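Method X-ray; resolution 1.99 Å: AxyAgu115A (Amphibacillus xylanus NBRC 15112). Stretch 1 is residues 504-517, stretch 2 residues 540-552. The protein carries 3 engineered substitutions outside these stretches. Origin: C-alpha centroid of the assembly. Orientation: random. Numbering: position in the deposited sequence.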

ATOM      1  N   ASP A 504     -12.126  -8.074  41.637  1.00 39.36           N
ATOM      2  CA  ASP A 504     -12.838  -8.336  40.394  1.00 43.01           C
ATOM      3  C   ASP A 504     -12.285  -7.482  39.269  1.00 32.75           C
ATOM      4  O   ASP A 504     -12.392  -7.853  38.100  1.00 33.15           O
ATOM      5  CB  ASP A 504     -14.341  -8.125  40.518  1.00 57.11           C
ATOM      6  CG  ASP A 504     -15.108  -8.752  39.332  1.00 79.84           C
ATOM      7  OD1 ASP A 504     -15.442  -9.963  39.388  1.00 85.57           O
ATOM      8  OD2 ASP A 504     -15.356  -8.048  38.329  1.00 86.38           O
ATOM      9  N   LYS A 505     -11.698  -6.333  39.583  1.00 29.94           N
ATOM     10  CA  LYS A 505     -11.031  -5.580  38.537  1.00 30.44           C
ATOM     11  C   LYS A 505      -9.789  -6.327  38.052  1.00 28.50           C
ATOM     12  O   LYS A 505      -9.533  -6.379  36.840  1.00 31.01           O
ATOM     13  CB  LYS A 505     -10.691  -4.181  39.045  1.00 34.01           C
ATOM     14  CG  LYS A 505     -11.952  -3.284  39.182  1.00 36.63           C
ATOM     15  CD  LYS A 505     -11.613  -1.936  39.801  1.00 41.31           C
ATOM     16  CE  LYS A 505     -12.888  -1.094  39.889  1.00 47.19           C
ATOM     17  NZ  LYS A 505     -12.565   0.247  40.397  1.00 52.72           N
ATOM     18  N   VAL A 506      -9.023  -6.929  38.975  1.00 32.54           N
ATOM     19  CA  VAL A 506      -7.883  -7.761  38.556  1.00 30.13           C
ATOM     20  C   VAL A 506      -8.359  -8.882  37.641  1.00 31.16           C
ATOM     21  O   VAL A 506      -7.720  -9.191  36.632  1.00 30.50           O
ATOM     22  CB  VAL A 506      -7.132  -8.322  39.772  1.00 33.90           C
ATOM     23  CG1 VAL A 506      -6.034  -9.332  39.294  1.00 28.78           C
ATOM     24  CG2 VAL A 506      -6.524  -7.167  40.575  1.00 36.69           C
ATOM     25  N   PHE A 507      -9.506  -9.490  37.956  1.00 27.06           N
ATOM     26  CA  PHE A 507     -10.031 -10.529  37.071  1.00 27.61           C
ATOM     27  C   PHE A 507     -10.323  -9.979  35.671  1.00 32.47           C
ATOM     28  O   PHE A 507      -9.961 -10.606  34.667  1.00 34.35           O
ATOM     29  CB  PHE A 507     -11.291 -11.158  37.671  1.00 32.91           C
ATOM     30  CG  PHE A 507     -11.937 -12.143  36.740  1.00 40.52           C
ATOM     31  CD1 PHE A 507     -11.376 -13.404  36.548  1.00 40.76           C
ATOM     32  CD2 PHE A 507     -13.037 -11.784  35.981  1.00 40.10           C
ATOM     33  CE1 PHE A 507     -11.931 -14.300  35.654  1.00 44.25           C
ATOM     34  CE2 PHE A 507     -13.605 -12.671  35.087  1.00 49.55           C
ATOM     35  CZ  PHE A 507     -13.040 -13.945  34.920  1.00 51.05           C
ATOM     36  N   GLU A 508     -10.976  -8.804  35.575  1.00 29.54           N
ATOM     37  CA  GLU A 508     -11.178  -8.191  34.260  1.00 31.49           C
ATOM     38  C   GLU A 508      -9.867  -8.015  33.500  1.00 31.31           C
ATOM     39  O   GLU A 508      -9.843  -8.176  32.277  1.00 31.71           O
ATOM     40  CB  GLU A 508     -11.848  -6.827  34.389  1.00 38.48           C
ATOM     41  CG  GLU A 508     -13.281  -6.859  34.902  1.00 47.92           C
ATOM     42  CD  GLU A 508     -13.917  -5.461  34.884  1.00 65.21           C
ATOM     43  OE1 GLU A 508     -14.080  -4.875  33.782  1.00 71.08           O
ATOM     44  OE2 GLU A 508     -14.243  -4.943  35.975  1.00 69.43           O
ATOM     45  N   LEU A 509      -8.792  -7.588  34.190  1.00 28.51           N
ATOM     46  CA  LEU A 509      -7.510  -7.331  33.529  1.00 32.49           C
ATOM     47  C   LEU A 509      -6.907  -8.622  32.988  1.00 30.83           C
ATOM     48  O   LEU A 509      -6.455  -8.671  31.839  1.00 30.95           O
ATOM     49  CB  LEU A 509      -6.504  -6.684  34.503  1.00 28.93           C
ATOM     50  CG  LEU A 509      -6.875  -5.272  34.939  1.00 31.25           C
ATOM     51  CD1 LEU A 509      -5.896  -4.724  35.954  1.00 32.64           C
ATOM     52  CD2 LEU A 509      -6.939  -4.356  33.707  1.00 31.19           C
ATOM     53  N   LEU A 510      -6.861  -9.674  33.827  1.00 31.58           N
ATOM     54  CA  LEU A 510      -6.157 -10.903  33.438  1.00 33.41           C
ATOM     55  C   LEU A 510      -6.926 -11.633  32.350  1.00 32.54           C
ATOM     56  O   LEU A 510      -6.348 -12.057  31.335  1.00 29.86           O
ATOM     57  CB  LEU A 510      -5.977 -11.843  34.647  1.00 31.02           C
ATOM     58  CG  LEU A 510      -5.156 -11.319  35.809  1.00 30.74           C
ATOM     59  CD1 LEU A 510      -5.001 -12.412  36.898  1.00 29.22           C
ATOM     60  CD2 LEU A 510      -3.814 -10.918  35.257  1.00 31.99           C
ATOM     61  N   ASN A 511      -8.230 -11.796  32.564  1.00 33.72           N
ATOM     62  CA  ASN A 511      -9.091 -12.409  31.565  1.00 37.40           C
ATOM     63  C   ASN A 511      -9.134 -11.563  30.307  1.00 40.93           C
ATOM     64  O   ASN A 511      -9.091 -12.091  29.187  1.00 39.71           O
ATOM     65  CB  ASN A 511     -10.492 -12.582  32.137  1.00 48.93           C
ATOM     66  CG  ASN A 511     -11.278 -13.628  31.401  1.00 61.67           C
ATOM     67  OD1 ASN A 511     -11.043 -14.824  31.572  1.00 62.74           O
ATOM     68  ND2 ASN A 511     -12.207 -13.191  30.559  1.00 64.29           N
ATOM     69  N   GLY A 512      -9.210 -10.242  30.478  1.00 38.90           N
ATOM     70  CA  GLY A 512      -9.167  -9.282  29.399  1.00 35.98           C
ATOM     71  C   GLY A 512      -7.931  -9.320  28.532  1.00 31.72           C
ATOM     72  O   GLY A 512      -8.047  -9.516  27.316  1.00 33.23           O
ATOM     73  N   TYR A 513      -6.737  -9.110  29.103  1.00 26.40           N
ATOM     74  CA  TYR A 513      -5.566  -9.034  28.236  1.00 29.88           C
ATOM     75  C   TYR A 513      -5.274 -10.383  27.577  1.00 31.12           C
ATOM     76  O   TYR A 513      -4.851 -10.429  26.410  1.00 28.87           O
ATOM     77  CB  TYR A 513      -4.341  -8.485  29.008  1.00 27.64           C
ATOM     78  CG  TYR A 513      -3.389  -9.509  29.620  1.00 27.43           C
ATOM     79  CD1 TYR A 513      -2.459 -10.192  28.837  1.00 25.13           C
ATOM     80  CD2 TYR A 513      -3.378  -9.739  31.009  1.00 28.04           C
ATOM     81  CE1 TYR A 513      -1.573 -11.124  29.403  1.00 27.57           C
ATOM     82  CE2 TYR A 513      -2.478 -10.697  31.591  1.00 27.52           C
ATOM     83  CZ  TYR A 513      -1.591 -11.371  30.768  1.00 29.91           C
ATOM     84  OH  TYR A 513      -0.705 -12.310  31.333  1.00 32.04           O
ATOM     85  N   THR A 514      -5.525 -11.503  28.277  1.00 30.93           N
ATOM     86  CA  THR A 514      -5.145 -12.783  27.678  1.00 28.34           C
ATOM     87  C   THR A 514      -6.063 -13.162  26.521  1.00 31.03           C
ATOM     88  O   THR A 514      -5.597 -13.782  25.547  1.00 30.63           O
ATOM     89  CB  THR A 514      -5.096 -13.932  28.724  1.00 30.72           C
ATOM     90  OG1 THR A 514      -6.345 -14.056  29.454  1.00 29.11           O
ATOM     91  CG2 THR A 514      -3.929 -13.752  29.706  1.00 28.80           C
ATOM     92  N   LYS A 515      -7.354 -12.804  26.598  1.00 28.80           N
ATOM     93  CA  LYS A 515      -8.240 -13.022  25.455  1.00 31.60           C
ATOM     94  C   LYS A 515      -7.769 -12.246  24.224  1.00 31.91           C
ATOM     95  O   LYS A 515      -7.673 -12.796  23.122  1.00 35.23           O
ATOM     96  CB  LYS A 515      -9.707 -12.633  25.782  1.00 34.17           C
ATOM     97  CG  LYS A 515     -10.585 -13.229  24.657  1.00 40.72           C
ATOM     98  CD  LYS A 515     -12.035 -13.066  24.820  1.00 49.17           C
ATOM     99  CE  LYS A 515     -12.776 -13.569  23.559  1.00 47.36           C
ATOM    100  NZ  LYS A 515     -13.169 -14.990  23.548  1.00 43.80           N
ATOM    101  N   ILE A 516      -7.464 -10.963  24.396  1.00 33.08           N
ATOM    102  CA  ILE A 516      -7.009 -10.130  23.278  1.00 30.69           C
ATOM    103  C   ILE A 516      -5.633 -10.584  22.752  1.00 31.92           C
ATOM    104  O   ILE A 516      -5.435 -10.734  21.539  1.00 28.72           O
ATOM    105  CB  ILE A 516      -7.017  -8.652  23.707  1.00 26.03           C
ATOM    106  CG1 ILE A 516      -8.468  -8.200  23.945  1.00 27.00           C
ATOM    107  CG2 ILE A 516      -6.291  -7.786  22.634  1.00 27.06           C
ATOM    108  CD1 ILE A 516      -8.534  -7.105  24.968  1.00 29.13           C
ATOM    109  N   ALA A 517      -4.675 -10.852  23.645  1.00 28.65           N
ATOM    110  CA  ALA A 517      -3.369 -11.316  23.188  1.00 29.07           C
ATOM    111  C   ALA A 517      -3.467 -12.630  22.429  1.00 32.70           C
ATOM    112  O   ALA A 517      -2.736 -12.839  21.446  1.00 31.73           O
ATOM    113  CB  ALA A 517      -2.382 -11.496  24.354  1.00 30.90           C
ATOM    114  N   GLN A 540     -14.472  -0.987  18.691  1.00 27.26           N
ATOM    115  CA  GLN A 540     -14.895  -1.762  19.858  1.00 32.07           C
ATOM    116  C   GLN A 540     -13.692  -2.292  20.643  1.00 28.21           C
ATOM    117  O   GLN A 540     -13.689  -2.264  21.878  1.00 29.97           O
ATOM    118  CB  GLN A 540     -15.818  -2.914  19.436  1.00 35.43           C
ATOM    119  CG  GLN A 540     -17.245  -2.405  19.293  1.00 49.86           C
ATOM    120  CD  GLN A 540     -18.156  -3.301  18.474  1.00 56.31           C
ATOM    121  OE1 GLN A 540     -17.821  -4.451  18.149  1.00 58.15           O
ATOM    122  NE2 GLN A 540     -19.332  -2.778  18.152  1.00 54.78           N
ATOM    123  N   LEU A 541     -12.658  -2.784  19.956  1.00 29.64           N
ATOM    124  CA  LEU A 541     -11.487  -3.276  20.693  1.00 26.08           C
ATOM    125  C   LEU A 541     -10.727  -2.123  21.371  1.00 29.30           C
ATOM    126  O   LEU A 541     -10.332  -2.234  22.539  1.00 28.44           O
ATOM    127  CB  LEU A 541     -10.580  -4.056  19.734  1.00 24.03           C
ATOM    128  CG  LEU A 541      -9.310  -4.678  20.310  1.00 28.49           C
ATOM    129  CD1 LEU A 541      -9.697  -5.470  21.605  1.00 27.59           C
ATOM    130  CD2 LEU A 541      -8.691  -5.611  19.270  1.00 27.98           C
ATOM    131  N   LEU A 542     -10.559  -0.978  20.674  1.00 26.82           N
ATOM    132  CA  LEU A 542      -9.953   0.204  21.317  1.00 27.71           C
ATOM    133  C   LEU A 542     -10.696   0.614  22.584  1.00 32.20           C
ATOM    134  O   LEU A 542     -10.073   1.032  23.580  1.00 32.54           O
ATOM    135  CB  LEU A 542      -9.909   1.392  20.328  1.00 27.54           C
ATOM    136  CG  LEU A 542      -8.737   1.246  19.343  1.00 30.68           C
ATOM    137  CD1 LEU A 542      -8.889   2.227  18.169  1.00 39.12           C
ATOM    138  CD2 LEU A 542      -7.361   1.469  20.039  1.00 27.93           C
ATOM    139  N   ASP A 543     -12.032   0.554  22.556  1.00 32.16           N
ATOM    140  CA  ASP A 543     -12.799   0.937  23.732  1.00 35.33           C
ATOM    141  C   ASP A 543     -12.611  -0.061  24.871  1.00 30.17           C
ATOM    142  O   ASP A 543     -12.505   0.346  26.029  1.00 33.12           O
ATOM    143  CB  ASP A 543     -14.276   1.071  23.383  1.00 40.80           C
ATOM    144  CG  ASP A 543     -14.548   2.257  22.482  1.00 63.12           C
ATOM    145  OD1 ASP A 543     -13.702   3.183  22.455  1.00 72.15           O
ATOM    146  OD2 ASP A 543     -15.605   2.253  21.799  1.00 72.22           O
ATOM    147  N   ARG A 544     -12.590  -1.365  24.569  1.00 31.90           N
ATOM    148  CA  ARG A 544     -12.243  -2.377  25.580  1.00 29.53           C
ATOM    149  C   ARG A 544     -10.857  -2.144  26.168  1.00 30.75           C
ATOM    150  O   ARG A 544     -10.660  -2.226  27.385  1.00 30.37           O
ATOM    151  CB  ARG A 544     -12.314  -3.779  24.966  1.00 37.65           C
ATOM    152  CG  ARG A 544     -13.710  -4.392  24.970  1.00 53.40           C
ATOM    153  CD  ARG A 544     -13.841  -5.545  23.991  1.00 59.97           C
ATOM    154  NE  ARG A 544     -13.148  -6.750  24.451  1.00 64.54           N
ATOM    155  CZ  ARG A 544     -12.621  -7.664  23.637  1.00 58.94           C
ATOM    156  NH1 ARG A 544     -12.712  -7.506  22.324  1.00 61.75           N
ATOM    157  NH2 ARG A 544     -12.013  -8.733  24.132  1.00 48.87           N
ATOM    158  N   ILE A 545      -9.863  -1.909  25.306  1.00 27.15           N
ATOM    159  CA  ILE A 545      -8.509  -1.644  25.761  1.00 27.78           C
ATOM    160  C   ILE A 545      -8.466  -0.414  26.645  1.00 31.31           C
ATOM    161  O   ILE A 545      -7.808  -0.412  27.695  1.00 33.28           O
ATOM    162  CB  ILE A 545      -7.562  -1.491  24.549  1.00 28.79           C
ATOM    163  CG1 ILE A 545      -7.366  -2.846  23.890  1.00 25.51           C
ATOM    164  CG2 ILE A 545      -6.247  -0.827  24.982  1.00 31.43           C
ATOM    165  CD1 ILE A 545      -6.589  -2.787  22.525  1.00 27.57           C
ATOM    166  N   ASP A 546      -9.139   0.670  26.227  1.00 31.87           N
ATOM    167  CA  ASP A 546      -9.118   1.862  27.066  1.00 36.03           C
ATOM    168  C   ASP A 546      -9.801   1.597  28.404  1.00 32.89           C
ATOM    169  O   ASP A 546      -9.355   2.098  29.436  1.00 36.52           O
ATOM    170  CB  ASP A 546      -9.749   3.050  26.328  1.00 49.07           C
ATOM    171  CG  ASP A 546      -8.849   3.575  25.171  1.00 73.56           C
ATOM    172  OD1 ASP A 546      -9.395   4.250  24.269  1.00 82.26           O
ATOM    173  OD2 ASP A 546      -7.609   3.313  25.139  1.00 77.32           O
ATOM    174  N   HIS A 547     -10.836   0.769  28.427  1.00 28.97           N
ATOM    175  CA  HIS A 547     -11.451   0.439  29.708  1.00 30.41           C
ATOM    176  C   HIS A 547     -10.461  -0.323  30.598  1.00 31.28           C
ATOM    177  O   HIS A 547     -10.286   0.002  31.784  1.00 28.93           O
ATOM    178  CB  HIS A 547     -12.714  -0.396  29.472  1.00 30.49           C
ATOM    179  CG  HIS A 547     -13.293  -0.970  30.722  1.00 39.07           C
ATOM    180  ND1 HIS A 547     -13.799  -0.182  31.727  1.00 40.77           N
ATOM    181  CD2 HIS A 547     -13.414  -2.253  31.151  1.00 41.13           C
ATOM    182  CE1 HIS A 547     -14.211  -0.949  32.719  1.00 41.65           C
ATOM    183  NE2 HIS A 547     -13.990  -2.212  32.394  1.00 40.77           N
ATOM    184  N   LEU A 548      -9.788  -1.334  30.032  1.00 31.06           N
ATOM    185  CA  LEU A 548      -8.838  -2.148  30.815  1.00 30.24           C
ATOM    186  C   LEU A 548      -7.611  -1.339  31.270  1.00 32.14           C
ATOM    187  O   LEU A 548      -7.198  -1.444  32.431  1.00 32.49           O
ATOM    188  CB  LEU A 548      -8.405  -3.376  29.977  1.00 27.08           C
ATOM    189  CG  LEU A 548      -9.578  -4.336  29.668  1.00 27.67           C
ATOM    190  CD1 LEU A 548      -9.205  -5.389  28.656  1.00 32.63           C
ATOM    191  CD2 LEU A 548     -10.151  -4.966  30.944  1.00 27.12           C
ATOM    192  N   LEU A 549      -6.981  -0.556  30.370  1.00 34.51           N
ATOM    193  CA  LEU A 549      -5.887   0.323  30.803  1.00 32.59           C
ATOM    194  C   LEU A 549      -6.322   1.229  31.955  1.00 35.43           C
ATOM    195  O   LEU A 549      -5.561   1.441  32.913  1.00 35.71           O
ATOM    196  CB  LEU A 549      -5.373   1.170  29.635  1.00 32.43           C
ATOM    197  CG  LEU A 549      -4.759   0.368  28.484  1.00 40.35           C
ATOM    198  CD1 LEU A 549      -4.436   1.273  27.287  1.00 43.23           C
ATOM    199  CD2 LEU A 549      -3.521  -0.407  28.929  1.00 37.21           C
ATOM    200  N   GLY A 550      -7.557   1.756  31.898  1.00 36.50           N
ATOM    201  CA  GLY A 550      -8.044   2.560  33.000  1.00 33.06           C
ATOM    202  C   GLY A 550      -8.067   1.805  34.316  1.00 35.01           C
ATOM    203  O   GLY A 550      -7.679   2.349  35.357  1.00 34.73           O
ATOM    204  N   LEU A 551      -8.546   0.546  34.302  1.00 32.90           N
ATOM    205  CA  LEU A 551      -8.539  -0.244  35.532  1.00 35.16           C
ATOM    206  C   LEU A 551      -7.110  -0.510  36.008  1.00 29.61           C
ATOM    207  O   LEU A 551      -6.826  -0.466  37.210  1.00 29.46           O
ATOM    208  CB  LEU A 551      -9.257  -1.592  35.335  1.00 32.53           C
ATOM    209  CG  LEU A 551     -10.737  -1.634  34.971  1.00 36.15           C
ATOM    210  CD1 LEU A 551     -11.210  -3.089  34.848  1.00 36.38           C
ATOM    211  CD2 LEU A 551     -11.566  -0.846  35.998  1.00 39.00           C
ATOM    212  N   ALA A 552      -6.211  -0.823  35.084  1.00 29.63           N
ATOM    213  CA  ALA A 552      -4.840  -1.129  35.474  1.00 31.48           C
ATOM    214  C   ALA A 552      -4.193   0.081  36.132  1.00 31.73           C
ATOM    215  O   ALA A 552      -3.439  -0.062  37.095  1.00 32.76           O
ATOM    216  CB  ALA A 552      -4.018  -1.565  34.250  1.00 27.92           C
TER
HETATM  217  O   HOH W   1     -11.102  -8.886  26.431  1.00 59.02           O

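Residues 504-517 and 540-552 are segments of two longer helices that run roughly antiparallel, with 135° between their N-to-C directions and a closest axial approach of 9.6 Å. The backbones come nearest at Leu509 and Leu548, whose CA atoms lie 6.0 Å apart, and spread again toward Ile516 and Leu541, where the CA–CA distance is 8.6 Å. Together the two surfaces bury 559 Å², most of it from aliphatic side chains.

The side chain of Leu548 sits as a knob in a hole on the other helix. Its CA-to-CB bond points sideways, but the m,t rotamer (chi1 -64°, chi2 170°) brings the end of the side chain closer to the other helix, into a hole formed by Glu508, Leu509, Gly512 and Ile516. Leu548 CD2 packs 3.5 Å from Glu508 O, and Leu548 CD1 lies 4.0 Å from Gly512 CA and 4.1 Å from Ile516 CD1. Gly512 leaves the space that Leu548 CD1 fills: an ideally placed CB on Gly512 would point toward the opposing helix and stand 2.8 Å from Leu548 CD1, a clash, and would also clash with Glu508 O at 2.4 Å.

Leu509 answers from the other side of the interface with the same m,t conformation (chi1 -67°, chi2 177°). It too starts sideways and turns its end inward. Leu509 CD2 reaches 3.2 Å from Leu548 O and packs 4.0 Å from Leu551 CB, whereas Leu509 CD1 meets the small side chain of Ala552, 4.1 Å from Ala552 CB. Leu551, also m,t, points directly toward the first helix; Leu551 CD2 lies 4.0 Å from Lys505 CD, so the lysine contributes the aliphatic part of its chain to the contact. With chi2 to chi4 all t, Lys505 is extended, and its NZ is hydrogen-bonded to a residue adjoining one of the stretches.

Beside this apolar cluster is the single direct hydrogen bond between the stretches. His547 NE2 donates to Glu508 OE1 over 3.0 Å, with an N-H...acceptor angle of 160°. With chi1 at t (171°), the end of His547 comes nearer the first helix although its CA-to-CB bond points sideways. Glu508 adopts m and t for chi1 and chi2, and a chi3 of 64° orients the carboxylate so that OE1 meets the imidazole at its edge, near the ring plane, as suits an in-plane N-H donor. Glu508 OE1 also lies 3.5 Å from Leu551 CD1.

At the wider end, Ile516, with chi1 m (-67°) and chi2 t (151°), points toward the second helix and packs against both Leu541 and Arg544. Ile516 CG1 packs 3.8 Å from Leu541 CD1, while Ile516 CD1 covers one face of the Arg544 guanidinium, a flat surface that accepts apolar packing and leaves its N-H groups free to bond in the plane. Arg544 is m, t, p over chi1 to chi3 (-85°, 162°, 73°). Arg544 NH2 donates to water 1 at 2.5 Å, and that water in turn donates to Gly512 O at 3.2 Å, linking the helices through a main-chain carbonyl.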